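Local coordinates for putative endonuclease/exonuclease/phosphatase family protein (Bacteroides thetaiotaomicron, PDB 3MPR) that probably cleaves nucleic acid phosphodiester bonds as a metal-dependent nuclease of the DNase I-like superfamily, at residues 6-17 and 45-56; 245-253 and 270-278. All coordinates share one frame; numbering follows the deposited sequence.

Contact 1. Residues 6-17 and 45-56; sequences SLTVASYNLRNA and DIFGTQECFLHQ
Ala10, Tyr12 and Leu14 exchange backbone hydrogen bonds with Ile46, Gly48 and Gln50, joining two neighbouring parallel strands in the larger sheet of the DNase I-like fold. Strands 6-13 and 46-50 run only 10° from parallel, and since the chain between them is largely helical, they form a beta-alpha-beta crossover. The pairing carries Glu51, a magnesium ligand seen in a structure of this protein although no metal occupies this chain, to the C-terminal end of both strands. Paired strand ends thus place a metal-binding carboxylate. Glu51 CB lies 3.4 Å from Asn16 N, and its CG follows at 3.5 Å from Asn13 OD1. The chain then runs extended, and the terminal oxygens part company. OE1 accepts a nearly straight bond from Asn16 N (2.9 Å, 169°), arriving on the anti side of the carboxylate. Its syn lone pair takes Arg15 NH1 at 3.3 Å, completing a salt bridge; the NE of the same arginine turns to Asp21. OE2 is met from above the carboxylate plane by Asn13 ND2 at 2.9 Å. That amide hydrogen-bonds Asp178 as well. Having CG anti to its backbone N (chi1 180°) brings the Asn13 amide across the Glu51 carboxylate, the planes steeply inclined, so ND2 reaches OE2 while OD1 receives Arg15 N in an Asx turn. An alanine at Glu51 is likely to leave Asn16 N and Arg15 NH1 without their shared acceptor, cost Asn13 ND2 one of its two carboxylate partners and remove a magnesium ligand. At the start of the pairing, just ahead of strand 46-50, Asp45 grips Thr8 twice: its own N bonds Thr8 O, and its OD2 receives Thr8 N at 2.9 Å, from above the carboxylate plane.

Contact 2. Residues 245-253 and 270-278; sequences TDTYRSVRE and KAYEARTPS. With ACY (acetic acid), chain E.
Arg252, Glu273 and Arg275, the residues most covered in this contact, gather on one side of a two-stranded antiparallel beta ribbon, strand 248-251 against strand 272-275. The hydrogen-bonded pairs Tyr248 with Arg275 and Ser250 with Glu273 build the ribbon, and Arg252 N continues it by bonding Ala271 O at 2.9 Å. It illustrates how ion pairs can dress a short, twisted ribbon even where no guanidinium N-H points at the acid. The Arg252 guanidinium lies over Glu273, with CB of the glutamate beneath the centre of its face; its long salt bridge from NH1 to Glu273 OE2 (3.8 Å) is a matter of charge alone. Arg252 also touches a crystal neighbour. Glu273 OE2 pairs in the same loose manner with Arg275 NH2, making a three-residue charge network that a water stitches together by contacting Ser250 OG, Val251 O, Glu273 OE2 and Arg275 NH2. The NE of Arg275 gives Ser250 OG a straight bond (3.0 Å, 168°) in the guanidinium plane, a reach made possible because Ser250 OG sits between its backbone N and carbonyl carbon (chi1 65°). Nearer the backbone, Arg275 CB rests over one face of the Tyr248 ring, 3.5 Å from its centroid, a CH-pi contact. A bound acetic acid molecule, probably from the crystallisation liquor, accepts a hydrogen bond from Arg249 N. Arg249, on the other face, bonds Ser221 O of the second subunit through NE, and the Tyr272 ring meets that of Phe222 of the same subunit. Within its own chain, Arg275 NH1 bonds Arg24 O at the end of helix 19-24 and pairs with Asp26 in the link to helix 28-41, where Tyr248 OH bonds Gln30 and Pro277 packs against Val34 and Met38 beside strand 5-13.

How the contacts relate
Contact 1 closes along the chain before contact 2 opens, and their centres lie about 21 Å apart, yet the two meet where strand 6-13 ends. There Ser278 OG makes a probable hydrogen bond of 2.6 Å to Asn13 O, and Tyr12 OH packs 3.4 Å from Pro277 CB. Arg31, from helix 28-41, spans the same junction: its NH1 bonds both Leu14 O and Pro277 O. The centre of contact 1 lies about 6 Å from the centre of the chain, and its C-terminal end carries the magnesium ligand Glu51, whereas the centre of contact 2 lies about 25 Å from the chain centre, away from that site, and its ribbon partly faces the second subunit.

Contact 1. Residues 6-17 and 45-56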
loop_
_atom_site.group_PDB
_atom_site.type_symbol
_atom_site.label_atom_id
_atom_site.label_comp_id
_atom_site.label_asym_id
_atom_site.label_seq_id
_atom_site.Cartn_x
_atom_site.Cartn_y
_atom_site.Cartn_z
ATOM N N SER A 6 11.558 -11.044 10.193
ATOM C CA SER A 6 10.480 -10.573 9.315
ATOM C C SER A 6 11.045 -9.912 8.068
ATOM O O SER A 6 11.961 -9.090 8.157
ATOM C CB SER A 6 9.567 -9.589 10.057
ATOM O OG SER A 6 8.869 -10.273 11.061
ATOM N N LEU A 7 10.509 -10.283 6.906
ATOM C CA LEU A 7 10.967 -9.738 5.630
ATOM C C LEU A 7 9.792 -9.245 4.787
ATOM O O LEU A 7 8.772 -9.918 4.694
ATOM C CB LEU A 7 11.661 -10.841 4.817
ATOM C CG LEU A 7 12.964 -11.433 5.317
ATOM C CD1 LEU A 7 13.378 -12.579 4.411
ATOM C CD2 LEU A 7 14.041 -10.362 5.367
ATOM N N THR A 8 9.957 -8.107 4.123
ATOM C CA THR A 8 8.998 -7.715 3.098
ATOM C C THR A 8 9.667 -7.859 1.745
ATOM O O THR A 8 10.685 -7.221 1.491
ATOM C CB THR A 8 8.550 -6.268 3.276
ATOM O OG1 THR A 8 7.841 -6.163 4.509
ATOM C CG2 THR A 8 7.628 -5.850 2.131
ATOM N N VAL A 9 9.104 -8.699 0.887
ATOM C CA VAL A 9 9.696 -8.931 -0.424
ATOM C C VAL A 9 8.680 -8.578 -1.498
ATOM O O VAL A 9 7.492 -8.434 -1.207
ATOM C CB VAL A 9 10.177 -10.384 -0.591
ATOM C CG1 VAL A 9 11.165 -10.754 0.531
ATOM C CG2 VAL A 9 8.992 -11.361 -0.611
ATOM N N ALA A 10 9.164 -8.387 -2.720
ATOM C CA ALA A 10 8.306 -8.053 -3.852
ATOM C C ALA A 10 8.871 -8.601 -5.154
ATOM O O ALA A 10 10.061 -8.925 -5.255
ATOM C CB ALA A 10 8.124 -6.549 -3.958
ATOM N N SER A 11 7.988 -8.712 -6.138
ATOM C CA SER A 11 8.360 -9.026 -7.505
ATOM C C SER A 11 7.709 -7.943 -8.357
ATOM O O SER A 11 6.520 -7.659 -8.214
ATOM C CB SER A 11 7.818 -10.401 -7.900
ATOM O OG SER A 11 8.214 -10.732 -9.233
ATOM N N TYR A 12 8.479 -7.311 -9.227
ATOM C CA TYR A 12 7.935 -6.184 -9.994
ATOM C C TYR A 12 8.595 -6.118 -11.353
ATOM O O TYR A 12 9.792 -5.834 -11.451
ATOM C CB TYR A 12 8.215 -4.888 -9.245
ATOM C CG TYR A 12 7.324 -3.709 -9.594
ATOM C CD1 TYR A 12 6.331 -3.806 -10.558
ATOM C CD2 TYR A 12 7.480 -2.495 -8.937
ATOM C CE1 TYR A 12 5.514 -2.717 -10.861
ATOM C CE2 TYR A 12 6.665 -1.395 -9.233
ATOM C CZ TYR A 12 5.692 -1.513 -10.194
ATOM O OH TYR A 12 4.885 -0.428 -10.481
ATOM N N ASN A 13 7.817 -6.373 -12.401
ATOM C CA ASN A 13 8.302 -6.192 -13.764
ATOM C C ASN A 13 8.213 -4.708 -14.124
ATOM O O ASN A 13 7.121 -4.157 -14.230
ATOM C CB ASN A 13 7.476 -7.034 -14.733
ATOM C CG ASN A 13 7.929 -6.878 -16.174
ATOM O OD1 ASN A 13 8.393 -5.816 -16.577
ATOM N ND2 ASN A 13 7.806 -7.945 -16.951
ATOM N N LEU A 14 9.365 -4.067 -14.307
ATOM C CA LEU A 14 9.427 -2.610 -14.432
ATOM C C LEU A 14 9.229 -2.130 -15.873
ATOM O O LEU A 14 9.158 -0.923 -16.128
ATOM C CB LEU A 14 10.745 -2.076 -13.851
ATOM C CG LEU A 14 11.040 -2.467 -12.394
ATOM C CD1 LEU A 14 12.131 -1.573 -11.816
ATOM C CD2 LEU A 14 9.789 -2.390 -11.533
ATOM N N ARG A 15 9.148 -3.081 -16.801
ATOM C CA ARG A 15 8.934 -2.792 -18.223
ATOM C C ARG A 15 10.154 -2.149 -18.899
ATOM O O ARG A 15 10.601 -1.059 -18.530
ATOM C CB ARG A 15 7.682 -1.935 -18.426
ATOM C CG ARG A 15 7.337 -1.659 -19.887
ATOM C CD ARG A 15 7.146 -2.968 -20.647
ATOM N NE ARG A 15 6.687 -2.769 -22.021
ATOM C CZ ARG A 15 6.768 -3.708 -22.957
ATOM N NH1 ARG A 15 7.300 -4.889 -22.655
ATOM N NH2 ARG A 15 6.335 -3.471 -24.187
ATOM N N ASN A 16 10.702 -2.838 -19.890
ATOM C CA ASN A 16 11.888 -2.326 -20.562
ATOM C C ASN A 16 11.618 -0.952 -21.178
ATOM O O ASN A 16 10.523 -0.682 -21.676
ATOM C CB ASN A 16 12.373 -3.312 -21.623
ATOM C CG ASN A 16 11.482 -3.336 -22.838
ATOM O OD1 ASN A 16 10.619 -4.198 -22.977
ATOM N ND2 ASN A 16 11.682 -2.376 -23.728
ATOM N N ALA A 17 12.620 -0.087 -21.133
ATOM C CA ALA A 17 12.489 1.245 -21.708
ATOM C C ALA A 17 12.533 1.170 -23.231
ATOM O O ALA A 17 13.501 0.676 -23.803
ATOM C CB ALA A 17 13.568 2.165 -21.177
ATOM N N ASP A 45 11.977 -4.654 1.370
ATOM C CA ASP A 45 13.320 -4.918 1.878
ATOM C C ASP A 45 14.218 -5.433 0.763
ATOM O O ASP A 45 15.388 -5.080 0.662
ATOM C CB ASP A 45 13.284 -5.979 2.977
ATOM C CG ASP A 45 12.601 -5.492 4.242
ATOM O OD1 ASP A 45 12.557 -4.260 4.476
ATOM O OD2 ASP A 45 12.114 -6.347 4.997
ATOM N N ILE A 46 13.649 -6.308 -0.052
ATOM C CA ILE A 46 14.357 -6.921 -1.152
ATOM C C ILE A 46 13.345 -7.298 -2.217
ATOM O O ILE A 46 12.279 -7.814 -1.910
ATOM C CB ILE A 46 15.162 -8.143 -0.662
ATOM C CG1 ILE A 46 15.791 -8.895 -1.837
ATOM C CG2 ILE A 46 14.301 -9.054 0.173
ATOM C CD1 ILE A 46 16.980 -9.718 -1.413
ATOM N N PHE A 47 13.656 -7.012 -3.473
ATOM C CA PHE A 47 12.698 -7.313 -4.529
ATOM C C PHE A 47 13.368 -7.703 -5.838
ATOM O O PHE A 47 14.438 -7.209 -6.148
ATOM C CB PHE A 47 11.692 -6.160 -4.735
ATOM C CG PHE A 47 12.315 -4.821 -5.099
ATOM C CD1 PHE A 47 12.914 -4.026 -4.140
ATOM C CD2 PHE A 47 12.217 -4.329 -6.392
ATOM C CE1 PHE A 47 13.445 -2.787 -4.481
ATOM C CE2 PHE A 47 12.743 -3.103 -6.739
ATOM C CZ PHE A 47 13.355 -2.321 -5.773
ATOM N N GLY A 48 12.722 -8.609 -6.568
ATOM C CA GLY A 48 13.151 -9.015 -7.884
ATOM C C GLY A 48 12.489 -8.112 -8.899
ATOM O O GLY A 48 11.309 -7.768 -8.772
ATOM N N THR A 49 13.263 -7.690 -9.886
ATOM C CA THR A 49 12.734 -6.901 -10.990
ATOM C C THR A 49 12.932 -7.644 -12.306
ATOM O O THR A 49 13.806 -8.499 -12.415
ATOM C CB THR A 49 13.447 -5.546 -11.098
ATOM O OG1 THR A 49 14.832 -5.751 -11.430
ATOM C CG2 THR A 49 13.323 -4.766 -9.786
ATOM N N GLN A 50 12.135 -7.310 -13.312
ATOM C CA GLN A 50 12.355 -7.867 -14.636
ATOM C C GLN A 50 12.341 -6.760 -15.694
ATOM O O GLN A 50 11.768 -5.685 -15.480
ATOM C CB GLN A 50 11.334 -8.961 -14.957
ATOM C CG GLN A 50 11.228 -10.057 -13.885
ATOM C CD GLN A 50 10.322 -9.680 -12.723
ATOM O OE1 GLN A 50 9.255 -9.088 -12.911
ATOM N NE2 GLN A 50 10.734 -10.042 -11.507
ATOM N N GLU A 51 13.011 -7.039 -16.808
ATOM C CA GLU A 51 13.010 -6.207 -18.018
ATOM C C GLU A 51 13.923 -4.988 -18.052
ATOM O O GLU A 51 13.963 -4.288 -19.060
ATOM C CB GLU A 51 11.594 -5.798 -18.426
ATOM C CG GLU A 51 10.742 -6.961 -18.887
ATOM C CD GLU A 51 9.528 -6.538 -19.705
ATOM O OE1 GLU A 51 9.581 -5.481 -20.383
ATOM O OE2 GLU A 51 8.530 -7.291 -19.694
ATOM N N CYS A 52 14.652 -4.712 -16.982
ATOM C CA CYS A 52 15.477 -3.506 -16.982
ATOM C C CYS A 52 16.746 -3.640 -17.820
ATOM O O CYS A 52 17.503 -4.585 -17.660
ATOM C CB CYS A 52 15.892 -3.143 -15.564
ATOM S SG CYS A 52 14.546 -2.454 -14.583
ATOM N N PHE A 53 16.992 -2.660 -18.675
ATOM C CA PHE A 53 18.303 -2.525 -19.276
ATOM C C PHE A 53 19.194 -1.870 -18.232
ATOM O O PHE A 53 18.705 -1.331 -17.245
ATOM C CB PHE A 53 18.225 -1.682 -20.553
ATOM C CG PHE A 53 17.496 -2.352 -21.674
ATOM C CD1 PHE A 53 18.037 -3.456 -22.305
ATOM C CD2 PHE A 53 16.281 -1.859 -22.121
ATOM C CE1 PHE A 53 17.373 -4.074 -23.345
ATOM C CE2 PHE A 53 15.610 -2.474 -23.158
ATOM C CZ PHE A 53 16.156 -3.584 -23.772
ATOM N N LEU A 54 20.505 -1.916 -18.427
ATOM C CA LEU A 54 21.400 -1.384 -17.412
ATOM C C LEU A 54 21.107 0.083 -17.087
ATOM O O LEU A 54 21.192 0.489 -15.935
ATOM C CB LEU A 54 22.868 -1.556 -17.833
ATOM C CG LEU A 54 23.924 -0.993 -16.877
ATOM C CD1 LEU A 54 23.830 -1.641 -15.503
ATOM C CD2 LEU A 54 25.333 -1.155 -17.456
ATOM N N HIS A 55 20.775 0.889 -18.091
ATOM C CA HIS A 55 20.527 2.297 -17.808
ATOM C C HIS A 55 19.343 2.486 -16.857
ATOM O O HIS A 55 19.370 3.365 -15.996
ATOM C CB HIS A 55 20.397 3.143 -19.083
ATOM C CG HIS A 55 19.106 2.969 -19.824
ATOM N ND1 HIS A 55 18.927 2.010 -20.797
ATOM C CD2 HIS A 55 17.956 3.679 -19.784
ATOM C CE1 HIS A 55 17.712 2.117 -21.304
ATOM N NE2 HIS A 55 17.101 3.125 -20.705
ATOM N N GLN A 56 18.328 1.638 -16.997
ATOM C CA GLN A 56 17.177 1.661 -16.098
ATOM C C GLN A 56 17.555 1.251 -14.670
ATOM O O GLN A 56 17.012 1.779 -13.696
ATOM C CB GLN A 56 16.100 0.716 -16.622
ATOM C CG GLN A 56 15.497 1.129 -17.951
ATOM C CD GLN A 56 14.441 0.159 -18.393
ATOM O OE1 GLN A 56 13.306 0.200 -17.914
ATOM N NE2 GLN A 56 14.808 -0.742 -19.286
HETATM O O HOH W 1 9.799 -3.736 6.065
HETATM O O HOH W 2 7.042 -9.632 -11.389
#

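Contact 2. Residues 245-253 and 270-278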
loop_
_atom_site.group_PDB
_atom_site.type_symbol
_atom_site.label_atom_id
_atom_site.label_comp_id
_atom_site.label_asym_id
_atom_site.label_seq_id
_atom_site.Cartn_x
_atom_site.Cartn_y
_atom_site.Cartn_z
ATOM N N THR A 245 -2.140 -1.588 -6.613
ATOM C CA THR A 245 -2.784 -1.028 -7.799
ATOM C C THR A 245 -2.577 0.484 -7.938
ATOM O O THR A 245 -3.250 1.137 -8.745
ATOM C CB THR A 245 -4.310 -1.333 -7.774
ATOM O OG1 THR A 245 -4.911 -0.765 -6.602
ATOM C CG2 THR A 245 -4.543 -2.848 -7.762
ATOM N N ASP A 246 -1.630 1.026 -7.170
ATOM C CA ASP A 246 -1.425 2.473 -7.097
ATOM C C ASP A 246 -1.292 3.017 -8.513
ATOM O O ASP A 246 -0.651 2.388 -9.358
ATOM C CB ASP A 246 -0.135 2.820 -6.338
ATOM C CG ASP A 246 -0.051 2.204 -4.952
ATOM O OD1 ASP A 246 -0.555 1.081 -4.735
ATOM O OD2 ASP A 246 0.592 2.844 -4.083
ATOM N N THR A 247 -1.890 4.177 -8.777
ATOM C CA THR A 247 -1.724 4.828 -10.079
ATOM C C THR A 247 -1.358 6.300 -9.941
ATOM O O THR A 247 -1.753 6.970 -8.977
ATOM C CB THR A 247 -3.026 4.755 -10.933
ATOM O OG1 THR A 247 -4.141 5.154 -10.129
ATOM C CG2 THR A 247 -3.267 3.351 -11.449
ATOM N N TYR A 248 -0.617 6.805 -10.920
ATOM C CA TYR A 248 -0.337 8.229 -10.996
ATOM C C TYR A 248 -1.215 8.854 -12.085
ATOM O O TYR A 248 -2.112 8.191 -12.615
ATOM C CB TYR A 248 1.168 8.490 -11.213
ATOM C CG TYR A 248 1.734 8.148 -12.590
ATOM C CD1 TYR A 248 1.989 9.150 -13.512
ATOM C CD2 TYR A 248 2.060 6.844 -12.942
ATOM C CE1 TYR A 248 2.526 8.870 -14.754
ATOM C CE2 TYR A 248 2.609 6.546 -14.201
ATOM C CZ TYR A 248 2.837 7.577 -15.098
ATOM O OH TYR A 248 3.361 7.341 -16.352
ATOM N N ARG A 249 -0.991 10.127 -12.397
ATOM C CA ARG A 249 -1.838 10.802 -13.379
ATOM C C ARG A 249 -0.977 11.569 -14.353
ATOM O O ARG A 249 0.074 12.087 -13.978
ATOM C CB ARG A 249 -2.809 11.779 -12.711
ATOM C CG ARG A 249 -3.790 11.146 -11.709
ATOM C CD ARG A 249 -4.931 10.352 -12.370
ATOM N NE ARG A 249 -5.827 9.835 -11.333
ATOM C CZ ARG A 249 -5.636 8.689 -10.689
ATOM N NH1 ARG A 249 -4.602 7.916 -11.011
ATOM N NH2 ARG A 249 -6.484 8.310 -9.733
ATOM N N SER A 250 -1.443 11.670 -15.594
ATOM C CA SER A 250 -0.777 12.509 -16.581
ATOM C C SER A 250 -1.807 13.387 -17.268
ATOM O O SER A 250 -3.003 13.100 -17.238
ATOM C CB SER A 250 -0.046 11.647 -17.612
ATOM O OG SER A 250 -0.983 10.894 -18.359
ATOM N N VAL A 251 -1.344 14.475 -17.870
ATOM C CA VAL A 251 -2.236 15.344 -18.624
ATOM C C VAL A 251 -2.597 14.686 -19.947
ATOM O O VAL A 251 -1.724 14.208 -20.671
ATOM C CB VAL A 251 -1.597 16.714 -18.894
ATOM C CG1 VAL A 251 -2.506 17.558 -19.791
ATOM C CG2 VAL A 251 -1.329 17.428 -17.582
ATOM N N ARG A 252 -3.892 14.645 -20.235
ATOM C CA ARG A 252 -4.407 14.105 -21.489
ATOM C C ARG A 252 -4.064 15.041 -22.639
ATOM O O ARG A 252 -4.460 16.206 -22.631
ATOM C CB ARG A 252 -5.927 13.955 -21.411
ATOM C CG ARG A 252 -6.428 12.532 -21.448
ATOM C CD ARG A 252 -7.928 12.483 -21.694
ATOM N NE ARG A 252 -8.591 11.523 -20.813
ATOM C CZ ARG A 252 -8.512 10.201 -20.941
ATOM N NH1 ARG A 252 -7.786 9.664 -21.917
ATOM N NH2 ARG A 252 -9.156 9.412 -20.088
ATOM N N GLU A 253 -3.332 14.526 -23.622
ATOM C CA GLU A 253 -2.979 15.304 -24.803
ATOM C C GLU A 253 -4.147 15.360 -25.778
ATOM O O GLU A 253 -4.915 16.322 -25.784
ATOM C CB GLU A 253 -1.749 14.713 -25.496
ATOM C CG GLU A 253 -1.985 13.352 -26.135
ATOM C CD GLU A 253 -1.067 13.103 -27.319
ATOM O OE1 GLU A 253 -0.371 14.053 -27.735
ATOM O OE2 GLU A 253 -1.042 11.966 -27.835
ATOM N N LYS A 270 -7.880 21.562 -17.472
ATOM C CA LYS A 270 -6.954 20.448 -17.673
ATOM C C LYS A 270 -7.641 19.108 -17.442
ATOM O O LYS A 270 -8.294 18.907 -16.418
ATOM C CB LYS A 270 -5.749 20.572 -16.740
ATOM C CG LYS A 270 -4.996 21.886 -16.866
ATOM C CD LYS A 270 -4.316 22.004 -18.218
ATOM C CE LYS A 270 -3.053 21.174 -18.266
ATOM N NZ LYS A 270 -2.055 21.657 -17.271
ATOM N N ALA A 271 -7.500 18.194 -18.398
ATOM C CA ALA A 271 -8.028 16.846 -18.234
ATOM C C ALA A 271 -6.868 15.887 -17.998
ATOM O O ALA A 271 -5.771 16.099 -18.518
ATOM C CB ALA A 271 -8.826 16.433 -19.451
ATOM N N TYR A 272 -7.112 14.843 -17.208
ATOM C CA TYR A 272 -6.061 13.913 -16.809
ATOM C C TYR A 272 -6.515 12.492 -17.055
ATOM O O TYR A 272 -7.700 12.249 -17.260
ATOM C CB TYR A 272 -5.745 14.070 -15.319
ATOM C CG TYR A 272 -5.162 15.410 -14.957
ATOM C CD1 TYR A 272 -5.988 16.493 -14.667
ATOM C CD2 TYR A 272 -3.785 15.595 -14.894
ATOM C CE1 TYR A 272 -5.460 17.722 -14.329
ATOM C CE2 TYR A 272 -3.245 16.827 -14.556
ATOM C CZ TYR A 272 -4.089 17.884 -14.279
ATOM O OH TYR A 272 -3.556 19.103 -13.938
ATOM N N GLU A 273 -5.565 11.555 -17.040
ATOM C CA GLU A 273 -5.896 10.145 -17.124
ATOM C C GLU A 273 -5.018 9.340 -16.176
ATOM O O GLU A 273 -3.885 9.720 -15.887
ATOM C CB GLU A 273 -5.740 9.621 -18.549
ATOM C CG GLU A 273 -4.324 9.656 -19.090
ATOM C CD GLU A 273 -4.269 9.269 -20.572
ATOM O OE1 GLU A 273 -4.434 8.067 -20.885
ATOM O OE2 GLU A 273 -4.077 10.167 -21.422
ATOM N N ALA A 274 -5.550 8.228 -15.695
ATOM C CA ALA A 274 -4.776 7.345 -14.839
ATOM C C ALA A 274 -3.697 6.666 -15.661
ATOM O O ALA A 274 -3.907 6.357 -16.833
ATOM C CB ALA A 274 -5.676 6.310 -14.191
ATOM N N ARG A 275 -2.542 6.443 -15.039
ATOM C CA ARG A 275 -1.424 5.742 -15.666
ATOM C C ARG A 275 -0.918 4.722 -14.662
ATOM O O ARG A 275 -0.859 5.020 -13.470
ATOM C CB ARG A 275 -0.271 6.721 -15.934
ATOM C CG ARG A 275 -0.539 7.766 -16.998
ATOM C CD ARG A 275 -0.342 7.165 -18.374
ATOM N NE ARG A 275 -0.607 8.136 -19.436
ATOM C CZ ARG A 275 -0.575 7.837 -20.731
ATOM N NH1 ARG A 275 -0.285 6.600 -21.120
ATOM N NH2 ARG A 275 -0.835 8.774 -21.635
ATOM N N THR A 276 -0.536 3.537 -15.126
ATOM C CA THR A 276 0.044 2.554 -14.219
ATOM C C THR A 276 1.567 2.728 -14.252
ATOM O O THR A 276 2.136 2.987 -15.310
ATOM C CB THR A 276 -0.349 1.120 -14.600
ATOM O OG1 THR A 276 0.054 0.857 -15.955
ATOM C CG2 THR A 276 -1.852 0.932 -14.463
ATOM N N PRO A 277 2.224 2.624 -13.089
ATOM C CA PRO A 277 3.676 2.841 -13.018
ATOM C C PRO A 277 4.448 1.830 -13.873
ATOM O O PRO A 277 5.507 2.166 -14.382
ATOM C CB PRO A 277 3.986 2.657 -11.531
ATOM C CG PRO A 277 2.698 3.044 -10.842
ATOM C CD PRO A 277 1.610 2.537 -11.753
ATOM N N SER A 278 3.923 0.619 -14.024
ATOM C CA SER A 278 4.459 -0.313 -15.013
ATOM C C SER A 278 3.307 -1.078 -15.635
ATOM O O SER A 278 2.168 -0.904 -15.228
ATOM C CB SER A 278 5.458 -1.289 -14.391
ATOM O OG SER A 278 5.934 -2.174 -15.389
HETATM C C ACY E . 1.454 12.144 -10.080
HETATM O O ACY E . 2.465 11.763 -10.722
HETATM O OXT ACY E . 0.288 11.681 -10.221
HETATM C CH3 ACY E . 1.683 13.222 -9.065
HETATM O O HOH W 3 2.657 4.782 -17.307
HETATM O O HOH W 4 -1.470 11.422 -20.928
HETATM O O HOH W 5 -5.666 18.588 -20.676
#